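Local atomic coordinates of rhamnogalacturonan endolyase YesW (Bacillus subtilis, PDB entry 2ZUX), a protein that cleaves the rhamnogalacturonan backbone in the ramified regions of plant cell-wall pectin by endo-type elimination, needing calcium or manganese for activity. Residues 153-156 with 162-165; 517-520 with 525-528; 6-11 with 541-546; 227-232 with 284-289. All coordinates share one frame; numbering follows the deposited sequence.

How the contacts relate
All four contacts bear on the beta-propeller of this lyase. Contact 1 pairs strands 152-156 and 162-167 at one edge of a five-stranded antiparallel sheet. Contact 4 follows in sequence, between strands 230-235 and 281-286 of two four-stranded sheets, and contact 2 comes last of the three, pairing strands 514-519 and 524-528; its centre is about 31 Å from that of contact 4, yet the centres of contacts 1 and 2 are only about 16 Å apart. Strand 524-528 also pairs with strand 91-95, so this late hairpin joins the beginning of the propeller. Contact 3 spans 529 residues, enclosing the others along the chain and joining the N-terminal beta-sheet domain to the C-terminal propeller domain.

Contact 1. Residues 153-156 with 162-165; sequences IDAY and KLWR
Arg-165 lies alongside Asp-154 with both side chains pointing the same way. From CB outward the arginine runs past OD1 of Asp-154, which CG approaches to 3.3 Å, and CD continues beside the same oxygen. A bend at chi3 (-58°) then turns the guanidinium side-on to the carboxylate. NE gives a nearly straight bond to OD1 of Asp-154 (2.8 Å), and NH2 gives another to OD2 of Asp-154 (2.9 Å). Each oxygen uses its syn lone pair, and the two flat groups are only 13° from coplanar; NH2 also bonds to the carbonyl of Asp-97. This side-on two-nitrogen salt bridge spans a non-hydrogen-bonded pair of the antiparallel beta hairpin that forms one edge of a five-stranded propeller sheet. A lysine in place of Arg-165 would probably lose the two-nitrogen grip, leaving one oxygen of Asp-154 without its charged mate. Beside the salt bridge, the Tyr-156 hydroxyl makes a weak bond to OD2 of Asp-154 and accepts from the backbone N of Asp-97. On the other face of the sheet, CB of Ala-155 sits over the indole of Trp-164, 3.7 Å from the centroid of the five-membered ring, a CH-pi contact. Trp-164 CG stands between its backbone N and carbonyl carbon (chi1 47°), folding the ring back across the neighbouring strand, while its NE1 donates to the carbonyl of Gly-236.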
loop_
_atom_site.group_PDB
_atom_site.type_symbol
_atom_site.label_atom_id
_atom_site.label_comp_id
_atom_site.label_asym_id
_atom_site.label_seq_id
_atom_site.Cartn_x
_atom_site.Cartn_y
_atom_site.Cartn_z
ATOM N N ILE A 153 -3.399 3.488 16.664
ATOM C CA ILE A 153 -3.211 2.401 15.705
ATOM C C ILE A 153 -3.776 1.147 16.345
ATOM O O ILE A 153 -3.369 0.777 17.454
ATOM C CB ILE A 153 -1.705 2.129 15.402
ATOM C CG1 ILE A 153 -0.931 3.414 15.051
ATOM C CG2 ILE A 153 -1.563 1.012 14.358
ATOM C CD1 ILE A 153 -1.350 4.068 13.767
ATOM N N ASP A 154 -4.709 0.498 15.647
ATOM C CA ASP A 154 -5.332 -0.736 16.139
ATOM C C ASP A 154 -4.989 -1.918 15.250
ATOM O O ASP A 154 -4.707 -1.749 14.065
ATOM C CB ASP A 154 -6.859 -0.627 16.112
ATOM C CG ASP A 154 -7.431 0.327 17.138
ATOM O OD1 ASP A 154 -6.693 0.943 17.929
ATOM O OD2 ASP A 154 -8.674 0.455 17.150
ATOM N N ALA A 155 -5.077 -3.122 15.813
ATOM C CA ALA A 155 -5.065 -4.349 15.015
ATOM C C ALA A 155 -6.380 -5.082 15.183
ATOM O O ALA A 155 -6.830 -5.290 16.315
ATOM C CB ALA A 155 -3.922 -5.248 15.418
ATOM N N TYR A 156 -6.973 -5.483 14.059
ATOM C CA TYR A 156 -8.202 -6.287 14.052
ATOM C C TYR A 156 -8.021 -7.571 13.264
ATOM O O TYR A 156 -7.429 -7.575 12.180
ATOM C CB TYR A 156 -9.365 -5.513 13.419
ATOM C CG TYR A 156 -9.785 -4.316 14.215
ATOM C CD1 TYR A 156 -10.761 -4.428 15.204
ATOM C CD2 TYR A 156 -9.205 -3.065 13.990
ATOM C CE1 TYR A 156 -11.137 -3.332 15.959
ATOM C CE2 TYR A 156 -9.574 -1.969 14.738
ATOM C CZ TYR A 156 -10.548 -2.108 15.715
ATOM O OH TYR A 156 -10.913 -1.013 16.466
ATOM N N LYS A 162 -10.581 -7.199 18.271
ATOM C CA LYS A 162 -9.582 -6.147 18.434
ATOM C C LYS A 162 -8.413 -6.691 19.250
ATOM O O LYS A 162 -8.562 -7.026 20.430
ATOM C CB LYS A 162 -10.197 -4.919 19.102
ATOM C CG LYS A 162 -9.227 -3.765 19.289
ATOM C CD LYS A 162 -9.871 -2.682 20.128
ATOM C CE LYS A 162 -8.828 -1.820 20.800
ATOM N NZ LYS A 162 -9.458 -0.976 21.847
ATOM N N LEU A 163 -7.249 -6.790 18.620
ATOM C CA LEU A 163 -6.084 -7.362 19.287
ATOM C C LEU A 163 -5.394 -6.390 20.225
ATOM O O LEU A 163 -4.920 -6.793 21.288
ATOM C CB LEU A 163 -5.092 -7.923 18.270
ATOM C CG LEU A 163 -5.652 -9.011 17.350
ATOM C CD1 LEU A 163 -4.590 -9.461 16.375
ATOM C CD2 LEU A 163 -6.187 -10.206 18.147
ATOM N N TRP A 164 -5.331 -5.121 19.822
ATOM C CA TRP A 164 -4.675 -4.082 20.603
ATOM C C TRP A 164 -4.878 -2.709 20.008
ATOM O O TRP A 164 -5.322 -2.572 18.863
ATOM C CB TRP A 164 -3.170 -4.351 20.727
ATOM C CG TRP A 164 -2.452 -4.710 19.448
ATOM C CD1 TRP A 164 -2.117 -5.964 19.029
ATOM C CD2 TRP A 164 -1.950 -3.811 18.444
ATOM N NE1 TRP A 164 -1.442 -5.911 17.836
ATOM C CE2 TRP A 164 -1.319 -4.601 17.454
ATOM C CE3 TRP A 164 -1.972 -2.419 18.282
ATOM C CZ2 TRP A 164 -0.728 -4.046 16.313
ATOM C CZ3 TRP A 164 -1.386 -1.866 17.141
ATOM C CH2 TRP A 164 -0.765 -2.685 16.180
ATOM N N ARG A 165 -4.542 -1.711 20.819
ATOM C CA ARG A 165 -4.438 -0.322 20.403
ATOM C C ARG A 165 -3.128 0.247 20.920
ATOM O O ARG A 165 -2.793 0.084 22.101
ATOM C CB ARG A 165 -5.607 0.508 20.953
ATOM C CG ARG A 165 -5.444 2.036 20.807
ATOM C CD ARG A 165 -6.750 2.779 21.054
ATOM N NE ARG A 165 -7.763 2.299 20.117
ATOM C CZ ARG A 165 -9.078 2.396 20.284
ATOM N NH1 ARG A 165 -9.592 3.001 21.355
ATOM N NH2 ARG A 165 -9.886 1.894 19.363
#

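Contact 2. Residues 517-520 with 525-528; sequences WRTE and LRIY
Trp-517 and Arg-526 satisfy each other's backbone as the hydrogen-bonded pair of an antiparallel hairpin. Trp-517 N donates to Arg-526 O at 3.0 Å, and Arg-526 N returns a nearly straight bond to Trp-517 O at 2.7 Å. The indole nitrogen finds its acceptor outside the hairpin, in the carbonyl of Ser-469. The carbon edge of the indole's six-membered ring points at the face of Tyr-528 in an offset edge-to-face pair, planes at 78°, with Trp-517 CE3 3.6 Å from Tyr-528 CD2. Arg-526 follows an extended chain from CG to NE, carrying its guanidinium to the tyrosine hydroxyl. There NH1 of Arg-526 donates to OH of Tyr-528 at 3.2 Å, close to the guanidinium plane; the same nitrogen bonds to the carbonyl of Ser-489, and Tyr-91 adds a cation-pi contact. The Thr-519 side chain crosses this arginine at about a right angle, its CG2 3.7 Å from NE of Arg-526, while OG1 of Thr-519 is hydrogen-bonded to Asp-521. Arg-518 and Leu-525 occupy the other face, where Leu-525 CD2 reaches CB of Arg-518 at 4.0 Å. Arg-518 NH2 has a weak bond to the carbonyl of Ala-493, and the nearest atoms of its side chain and a bound rhamnose are about 4 Å apart. Strand 91-95 flanks strand 524-528, strands 491-492 and 503-505 pair with strand 514-519, and Ala-114 of strand 109-120 touches both Arg-518 and Leu-525.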
loop_
_atom_site.group_PDB
_atom_site.type_symbol
_atom_site.label_atom_id
_atom_site.label_comp_id
_atom_site.label_asym_id
_atom_site.label_seq_id
_atom_site.Cartn_x
_atom_site.Cartn_y
_atom_site.Cartn_z
ATOM N N TRP A 517 -13.263 -0.122 2.763
ATOM C CA TRP A 517 -13.739 1.237 3.046
ATOM C C TRP A 517 -14.364 1.255 4.430
ATOM O O TRP A 517 -15.026 0.301 4.831
ATOM C CB TRP A 517 -14.832 1.676 2.067
ATOM C CG TRP A 517 -14.414 2.151 0.705
ATOM C CD1 TRP A 517 -13.727 3.289 0.393
ATOM C CD2 TRP A 517 -14.748 1.530 -0.540
ATOM N NE1 TRP A 517 -13.583 3.399 -0.977
ATOM C CE2 TRP A 517 -14.206 2.332 -1.570
ATOM C CE3 TRP A 517 -15.441 0.362 -0.884
ATOM C CZ2 TRP A 517 -14.344 2.003 -2.925
ATOM C CZ3 TRP A 517 -15.578 0.036 -2.223
ATOM C CH2 TRP A 517 -15.027 0.850 -3.227
ATOM N N ARG A 518 -14.186 2.349 5.153
ATOM C CA ARG A 518 -14.924 2.551 6.396
ATOM C C ARG A 518 -16.383 2.879 6.094
ATOM O O ARG A 518 -16.712 3.361 5.005
ATOM C CB ARG A 518 -14.313 3.700 7.195
ATOM C CG ARG A 518 -14.354 5.035 6.482
ATOM C CD ARG A 518 -14.011 6.172 7.415
ATOM N NE ARG A 518 -13.906 7.430 6.688
ATOM C CZ ARG A 518 -14.849 8.363 6.665
ATOM N NH1 ARG A 518 -15.983 8.177 7.334
ATOM N NH2 ARG A 518 -14.659 9.481 5.974
ATOM N N THR A 519 -17.263 2.620 7.059
ATOM C CA THR A 519 -18.604 3.191 7.021
ATOM C C THR A 519 -18.498 4.680 7.341
ATOM O O THR A 519 -17.486 5.138 7.880
ATOM C CB THR A 519 -19.531 2.522 8.042
ATOM O OG1 THR A 519 -18.975 2.668 9.353
ATOM C CG2 THR A 519 -19.707 1.045 7.731
ATOM N N GLU A 520 -19.543 5.435 7.023
ATOM C CA GLU A 520 -19.532 6.884 7.239
ATOM C C GLU A 520 -19.235 7.259 8.695
ATOM O O GLU A 520 -18.500 8.218 8.959
ATOM C CB GLU A 520 -20.848 7.510 6.756
ATOM C CG GLU A 520 -21.046 7.378 5.244
ATOM C CD GLU A 520 -22.454 7.712 4.771
ATOM O OE1 GLU A 520 -23.184 8.424 5.496
ATOM O OE2 GLU A 520 -22.821 7.266 3.661
ATOM N N LEU A 525 -15.295 -1.392 9.283
ATOM C CA LEU A 525 -14.682 -1.444 7.955
ATOM C C LEU A 525 -15.438 -2.469 7.125
ATOM O O LEU A 525 -15.840 -3.510 7.650
ATOM C CB LEU A 525 -13.210 -1.850 8.037
ATOM C CG LEU A 525 -12.258 -0.963 8.844
ATOM C CD1 LEU A 525 -10.881 -1.590 8.877
ATOM C CD2 LEU A 525 -12.197 0.450 8.273
ATOM N N ARG A 526 -15.636 -2.177 5.846
ATOM C CA ARG A 526 -16.267 -3.113 4.932
ATOM C C ARG A 526 -15.248 -3.590 3.920
ATOM O O ARG A 526 -14.580 -2.773 3.286
ATOM C CB ARG A 526 -17.419 -2.447 4.188
ATOM C CG ARG A 526 -18.590 -2.024 5.056
ATOM C CD ARG A 526 -19.657 -1.449 4.170
ATOM N NE ARG A 526 -20.831 -0.998 4.907
ATOM C CZ ARG A 526 -21.844 -0.356 4.339
ATOM N NH1 ARG A 526 -21.822 -0.102 3.038
ATOM N NH2 ARG A 526 -22.876 0.031 5.076
ATOM N N ILE A 527 -15.132 -4.909 3.778
ATOM C CA ILE A 527 -14.235 -5.489 2.788
ATOM C C ILE A 527 -15.072 -5.968 1.609
ATOM O O ILE A 527 -15.865 -6.900 1.755
ATOM C CB ILE A 527 -13.445 -6.683 3.355
ATOM C CG1 ILE A 527 -12.772 -6.316 4.688
ATOM C CG2 ILE A 527 -12.424 -7.172 2.317
ATOM C CD1 ILE A 527 -12.044 -7.483 5.357
ATOM N N TYR A 528 -14.909 -5.320 0.459
ATOM C CA TYR A 528 -15.594 -5.706 -0.770
ATOM C C TYR A 528 -14.677 -6.610 -1.582
ATOM O O TYR A 528 -13.507 -6.291 -1.781
ATOM C CB TYR A 528 -15.937 -4.467 -1.598
ATOM C CG TYR A 528 -17.052 -3.618 -1.020
ATOM C CD1 TYR A 528 -18.334 -3.647 -1.577
ATOM C CD2 TYR A 528 -16.831 -2.785 0.074
ATOM C CE1 TYR A 528 -19.363 -2.863 -1.046
ATOM C CE2 TYR A 528 -17.852 -2.001 0.607
ATOM C CZ TYR A 528 -19.106 -2.051 0.042
ATOM O OH TYR A 528 -20.110 -1.268 0.583
#

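Contact 3. Residues 6-11 with 541-546; sequences EALNRG and LMHDPV
Leu-8 meets the imidazole of His-543 where the N-terminal beta-sheet domain abuts the propeller domain: a loop between strands 3-4 and 13-17 rests against a short 3-10 turn, residues 541-543, ahead of helix 547-553. The leucine has CG anti to its carbonyl carbon (chi1 -67°), and this conformation directs CD1 across the gap to within 3.7 Å of CE1 of His-543. The same methyl lies 4.2 Å from CB of Met-542, whose own chain bends at both chi2 and chi3 and packs against Tyr-547, Arg-548 and Ile-551. In the histidine, chi1 of -78° places the ring beside the backbone N, from where it reaches Leu-8, the two side chains arriving from opposite directions. A water lying near the ring plane accepts from the backbone N of Leu-8 at 2.8 Å and makes a longer bond, 3.3 Å, with NE2 of His-543. Replacing His-543 by an alanine is likely to open a gap beside the Leu-8 methyl and to cost this water one of its partners. Glu-6 stretches its carboxylate outward, chi2 at 147° being skewed from fully extended, and there OE2 forms a salt bridge with Arg-548 and OE1 bonds to the hydroxyl of Tyr-128. A second bridge between the domains is likewise made by solvent: one water accepts from Glu-6 N at 3.0 Å and donates both to OE1 of Glu-6, at 2.7 Å, and to the carbonyl O of Met-542, at 2.8 Å.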
loop_
_atom_site.group_PDB
_atom_site.type_symbol
_atom_site.label_atom_id
_atom_site.label_comp_id
_atom_site.label_asym_id
_atom_site.label_seq_id
_atom_site.Cartn_x
_atom_site.Cartn_y
_atom_site.Cartn_z
ATOM N N GLU A 6 5.128 -14.454 2.448
ATOM C CA GLU A 6 4.242 -14.957 3.495
ATOM C C GLU A 6 3.677 -16.323 3.172
ATOM O O GLU A 6 3.273 -16.590 2.048
ATOM C CB GLU A 6 3.101 -13.969 3.742
ATOM C CG GLU A 6 3.568 -12.710 4.470
ATOM C CD GLU A 6 2.810 -11.445 4.087
ATOM O OE1 GLU A 6 2.328 -11.343 2.936
ATOM O OE2 GLU A 6 2.733 -10.535 4.943
ATOM N N ALA A 7 3.640 -17.183 4.183
ATOM C CA ALA A 7 2.871 -18.420 4.093
ATOM C C ALA A 7 1.396 -18.061 4.216
ATOM O O ALA A 7 0.933 -17.646 5.283
ATOM C CB ALA A 7 3.298 -19.400 5.184
ATOM N N LEU A 8 0.672 -18.178 3.109
ATOM C CA LEU A 8 -0.731 -17.795 3.055
ATOM C C LEU A 8 -1.616 -19.021 2.993
ATOM O O LEU A 8 -1.241 -20.045 2.404
ATOM C CB LEU A 8 -0.996 -16.876 1.852
ATOM C CG LEU A 8 -0.346 -15.483 1.912
ATOM C CD1 LEU A 8 -0.633 -14.695 0.641
ATOM C CD2 LEU A 8 -0.773 -14.675 3.145
ATOM N N ASN A 9 -2.789 -18.924 3.611
ATOM C CA ASN A 9 -3.775 -19.989 3.482
ATOM C C ASN A 9 -4.478 -19.868 2.124
ATOM O O ASN A 9 -4.066 -19.072 1.279
ATOM C CB ASN A 9 -4.722 -20.046 4.701
ATOM C CG ASN A 9 -5.763 -18.927 4.726
ATOM O OD1 ASN A 9 -5.905 -18.149 3.775
ATOM N ND2 ASN A 9 -6.516 -18.861 5.824
ATOM N N ARG A 10 -5.526 -20.645 1.895
ATOM C CA ARG A 10 -6.146 -20.682 0.577
ATOM C C ARG A 10 -6.864 -19.376 0.224
ATOM O O ARG A 10 -7.143 -19.112 -0.950
ATOM C CB ARG A 10 -7.087 -21.891 0.492
ATOM C CG ARG A 10 -7.674 -22.186 -0.886
ATOM C CD ARG A 10 -6.614 -22.219 -1.980
ATOM N NE ARG A 10 -5.666 -23.316 -1.807
ATOM C CZ ARG A 10 -4.571 -23.498 -2.541
ATOM N NH1 ARG A 10 -4.258 -22.643 -3.510
ATOM N NH2 ARG A 10 -3.786 -24.543 -2.313
ATOM N N GLY A 11 -7.150 -18.554 1.232
ATOM C CA GLY A 11 -7.870 -17.299 1.020
ATOM C C GLY A 11 -9.268 -17.522 0.472
ATOM O O GLY A 11 -9.826 -16.664 -0.206
ATOM N N LEU A 541 -1.605 -11.667 -5.669
ATOM C CA LEU A 541 -0.753 -10.499 -5.885
ATOM C C LEU A 541 0.181 -10.238 -4.707
ATOM O O LEU A 541 1.237 -9.633 -4.869
ATOM C CB LEU A 541 -1.601 -9.273 -6.224
ATOM C CG LEU A 541 -2.583 -9.432 -7.391
ATOM C CD1 LEU A 541 -3.291 -8.106 -7.667
ATOM C CD2 LEU A 541 -1.878 -9.963 -8.655
ATOM N N MET A 542 -0.191 -10.741 -3.531
ATOM C CA MET A 542 0.637 -10.605 -2.343
ATOM C C MET A 542 1.892 -11.474 -2.411
ATOM O O MET A 542 2.767 -11.363 -1.548
ATOM C CB MET A 542 -0.180 -10.916 -1.088
ATOM C CG MET A 542 -1.304 -9.913 -0.859
ATOM S SD MET A 542 -0.799 -8.188 -0.708
ATOM C CE MET A 542 -0.624 -8.075 1.080
ATOM N N HIS A 543 1.979 -12.343 -3.423
ATOM C CA HIS A 543 3.205 -13.104 -3.681
ATOM C C HIS A 543 4.048 -12.502 -4.812
ATOM O O HIS A 543 5.052 -13.089 -5.228
ATOM C CB HIS A 543 2.890 -14.569 -3.985
ATOM C CG HIS A 543 2.587 -15.400 -2.778
ATOM N ND1 HIS A 543 2.916 -15.038 -1.489
ATOM C CD2 HIS A 543 2.029 -16.629 -2.692
ATOM C CE1 HIS A 543 2.541 -15.997 -0.657
ATOM N NE2 HIS A 543 2.015 -16.979 -1.368
ATOM N N ASP A 544 3.641 -11.338 -5.315
ATOM C CA ASP A 544 4.481 -10.597 -6.245
ATOM C C ASP A 544 5.401 -9.662 -5.463
ATOM O O ASP A 544 4.933 -8.950 -4.586
ATOM C CB ASP A 544 3.649 -9.777 -7.220
ATOM C CG ASP A 544 4.518 -8.993 -8.176
ATOM O OD1 ASP A 544 5.089 -9.621 -9.094
ATOM O OD2 ASP A 544 4.670 -7.765 -7.992
ATOM N N PRO A 545 6.715 -9.650 -5.780
ATOM C CA PRO A 545 7.681 -8.862 -5.006
ATOM C C PRO A 545 7.532 -7.342 -5.024
ATOM O O PRO A 545 8.080 -6.707 -4.138
ATOM C CB PRO A 545 9.033 -9.272 -5.610
ATOM C CG PRO A 545 8.705 -9.767 -6.977
ATOM C CD PRO A 545 7.389 -10.459 -6.819
ATOM N N VAL A 546 6.855 -6.761 -6.018
ATOM C CA VAL A 546 6.621 -5.308 -6.055
ATOM C C VAL A 546 5.230 -4.964 -5.505
ATOM O O VAL A 546 5.067 -3.971 -4.772
ATOM C CB VAL A 546 6.821 -4.738 -7.493
ATOM C CG1 VAL A 546 6.357 -3.294 -7.594
ATOM C CG2 VAL A 546 8.280 -4.839 -7.883
HETATM O O HOH W 1 3.890 -12.163 0.905
HETATM O O HOH W 2 1.513 -19.454 0.739
#

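Contact 4. Residues 227-232 with 284-289; sequences GPEYLT and MTRGYY
Glu-229 and Arg-286 reach each other from backbones that run in roughly opposing directions, 152° apart end to end over residues 229-231 and 284-286, with their CA atoms 12.5 Å from one another. Side chains alone fill that distance. The glutamate is extended beyond CG, while the arginine has CG anti to its backbone N (chi1 -171°) and stays extended to NE, so that carboxylate and guanidinium meet end-on from opposite directions. NH1 of Arg-286 donates to OE1 of Glu-229 at 2.8 Å, and NH2 of Arg-286 to OE2 of Glu-229 at 2.9 Å. The planes of the two groups are 43° apart, and this end-on two-nitrogen salt bridge is accordingly twisted: OE1 is met on its syn side but out of the carboxylate plane, whereas OE2 uses its syn lone pair. Here two successive antiparallel sheets of the beta-propeller face one another, one containing strand 230-235 and the other strand 281-286, and the salt bridge ties them across their interface. The charges are shared further: OE2 of Glu-229 also pairs with Lys-197 and Arg-251, and NH2 of Arg-286 with Asp-266. NE of Arg-286 donates to the carbonyl of Val-265 and NH1 to that of Pro-249, so every guanidinium nitrogen of this buried group has an acceptor. Two residues along, the join becomes apolar. CD1 of Leu-231 packs against the bent side chain of Met-284, 4.1 Å from its CG and at the same distance from its SD and CE, while Tyr-297 of strand 293-300 touches both side chains.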
loop_
_atom_site.group_PDB
_atom_site.type_symbol
_atom_site.label_atom_id
_atom_site.label_comp_id
_atom_site.label_asym_id
_atom_site.label_seq_id
_atom_site.Cartn_x
_atom_site.Cartn_y
_atom_site.Cartn_z
ATOM N N GLY A 227 13.023 17.574 21.569
ATOM C CA GLY A 227 12.952 16.353 22.362
ATOM C C GLY A 227 13.404 15.129 21.592
ATOM O O GLY A 227 13.591 15.186 20.370
ATOM N N PRO A 228 13.602 14.011 22.306
ATOM C CA PRO A 228 13.979 12.754 21.673
ATOM C C PRO A 228 12.958 12.287 20.638
ATOM O O PRO A 228 11.769 12.607 20.729
ATOM C CB PRO A 228 14.013 11.765 22.841
ATOM C CG PRO A 228 14.193 12.607 24.068
ATOM C CD PRO A 228 13.514 13.900 23.776
ATOM N N GLU A 229 13.432 11.508 19.677
ATOM C CA GLU A 229 12.569 10.851 18.709
ATOM C C GLU A 229 12.998 9.402 18.639
ATOM O O GLU A 229 14.197 9.119 18.644
ATOM C CB GLU A 229 12.708 11.488 17.328
ATOM C CG GLU A 229 12.316 12.952 17.283
ATOM C CD GLU A 229 12.518 13.554 15.908
ATOM O OE1 GLU A 229 13.677 13.597 15.465
ATOM O OE2 GLU A 229 11.519 13.975 15.287
ATOM N N TYR A 230 12.033 8.490 18.559
ATOM C CA TYR A 230 12.350 7.066 18.599
ATOM C C TYR A 230 11.810 6.314 17.390
ATOM O O TYR A 230 10.893 6.775 16.705
ATOM C CB TYR A 230 11.805 6.415 19.878
ATOM C CG TYR A 230 12.136 7.131 21.164
ATOM C CD1 TYR A 230 13.450 7.472 21.478
ATOM C CD2 TYR A 230 11.134 7.443 22.075
ATOM C CE1 TYR A 230 13.756 8.138 22.666
ATOM C CE2 TYR A 230 11.421 8.104 23.270
ATOM C CZ TYR A 230 12.737 8.450 23.554
ATOM O OH TYR A 230 13.044 9.084 24.733
ATOM N N LEU A 231 12.401 5.148 17.156
ATOM C CA LEU A 231 11.892 4.167 16.203
ATOM C C LEU A 231 11.585 2.911 17.001
ATOM O O LEU A 231 12.466 2.407 17.702
ATOM C CB LEU A 231 12.942 3.866 15.132
ATOM C CG LEU A 231 12.547 2.825 14.080
ATOM C CD1 LEU A 231 11.304 3.265 13.288
ATOM C CD2 LEU A 231 13.710 2.555 13.145
ATOM N N THR A 232 10.345 2.424 16.915
ATOM C CA THR A 232 9.936 1.229 17.657
ATOM C C THR A 232 9.429 0.147 16.723
ATOM O O THR A 232 8.702 0.420 15.758
ATOM C CB THR A 232 8.838 1.561 18.691
ATOM O OG1 THR A 232 9.329 2.562 19.593
ATOM C CG2 THR A 232 8.455 0.329 19.504
ATOM N N MET A 284 13.290 4.242 6.630
ATOM C CA MET A 284 12.675 5.453 7.181
ATOM C C MET A 284 13.318 6.638 6.480
ATOM O O MET A 284 14.553 6.717 6.394
ATOM C CB MET A 284 12.922 5.570 8.689
ATOM C CG MET A 284 12.184 4.549 9.528
ATOM S SD MET A 284 10.395 4.934 9.656
ATOM C CE MET A 284 9.785 3.274 9.502
ATOM N N THR A 285 12.493 7.557 5.980
ATOM C CA THR A 285 13.006 8.747 5.311
ATOM C C THR A 285 12.502 10.027 5.960
ATOM O O THR A 285 11.472 10.040 6.662
ATOM C CB THR A 285 12.669 8.772 3.803
ATOM O OG1 THR A 285 11.319 9.204 3.610
ATOM C CG2 THR A 285 12.812 7.395 3.194
ATOM N N ARG A 286 13.217 11.114 5.715
ATOM C CA ARG A 286 12.855 12.406 6.285
ATOM C C ARG A 286 13.278 13.472 5.310
ATOM O O ARG A 286 14.417 13.467 4.835
ATOM C CB ARG A 286 13.546 12.612 7.636
ATOM C CG ARG A 286 13.071 13.832 8.423
ATOM C CD ARG A 286 13.657 13.852 9.813
ATOM N NE ARG A 286 12.847 14.681 10.699
ATOM C CZ ARG A 286 12.773 14.529 12.018
ATOM N NH1 ARG A 286 13.503 13.603 12.633
ATOM N NH2 ARG A 286 11.965 15.319 12.722
ATOM N N GLY A 287 12.362 14.384 5.017
ATOM C CA GLY A 287 12.614 15.462 4.076
ATOM C C GLY A 287 12.366 15.078 2.631
ATOM O O GLY A 287 12.518 13.917 2.237
ATOM N N TYR A 288 11.997 16.074 1.836
ATOM C CA TYR A 288 12.060 15.943 0.388
ATOM C C TYR A 288 12.103 17.248 -0.377
ATOM O O TYR A 288 12.658 17.284 -1.467
ATOM C CB TYR A 288 11.011 14.998 -0.209
ATOM C CG TYR A 288 9.631 14.999 0.391
ATOM C CD1 TYR A 288 8.722 16.023 0.126
ATOM C CD2 TYR A 288 9.203 13.917 1.159
ATOM C CE1 TYR A 288 7.435 15.992 0.661
ATOM C CE2 TYR A 288 7.922 13.869 1.688
ATOM C CZ TYR A 288 7.045 14.910 1.433
ATOM O OH TYR A 288 5.776 14.859 1.962
ATOM N N TYR A 289 11.562 18.328 0.183
ATOM C CA TYR A 289 11.591 19.605 -0.535
ATOM C C TYR A 289 12.997 20.169 -0.686
ATOM O O TYR A 289 13.296 20.826 -1.692
ATOM C CB TYR A 289 10.722 20.630 0.171
ATOM C CG TYR A 289 9.256 20.297 0.160
ATOM C CD1 TYR A 289 8.505 20.448 -1.002
ATOM C CD2 TYR A 289 8.612 19.832 1.310
ATOM C CE1 TYR A 289 7.150 20.154 -1.025
ATOM C CE2 TYR A 289 7.258 19.540 1.296
ATOM C CZ TYR A 289 6.532 19.705 0.129
ATOM O OH TYR A 289 5.184 19.412 0.136
#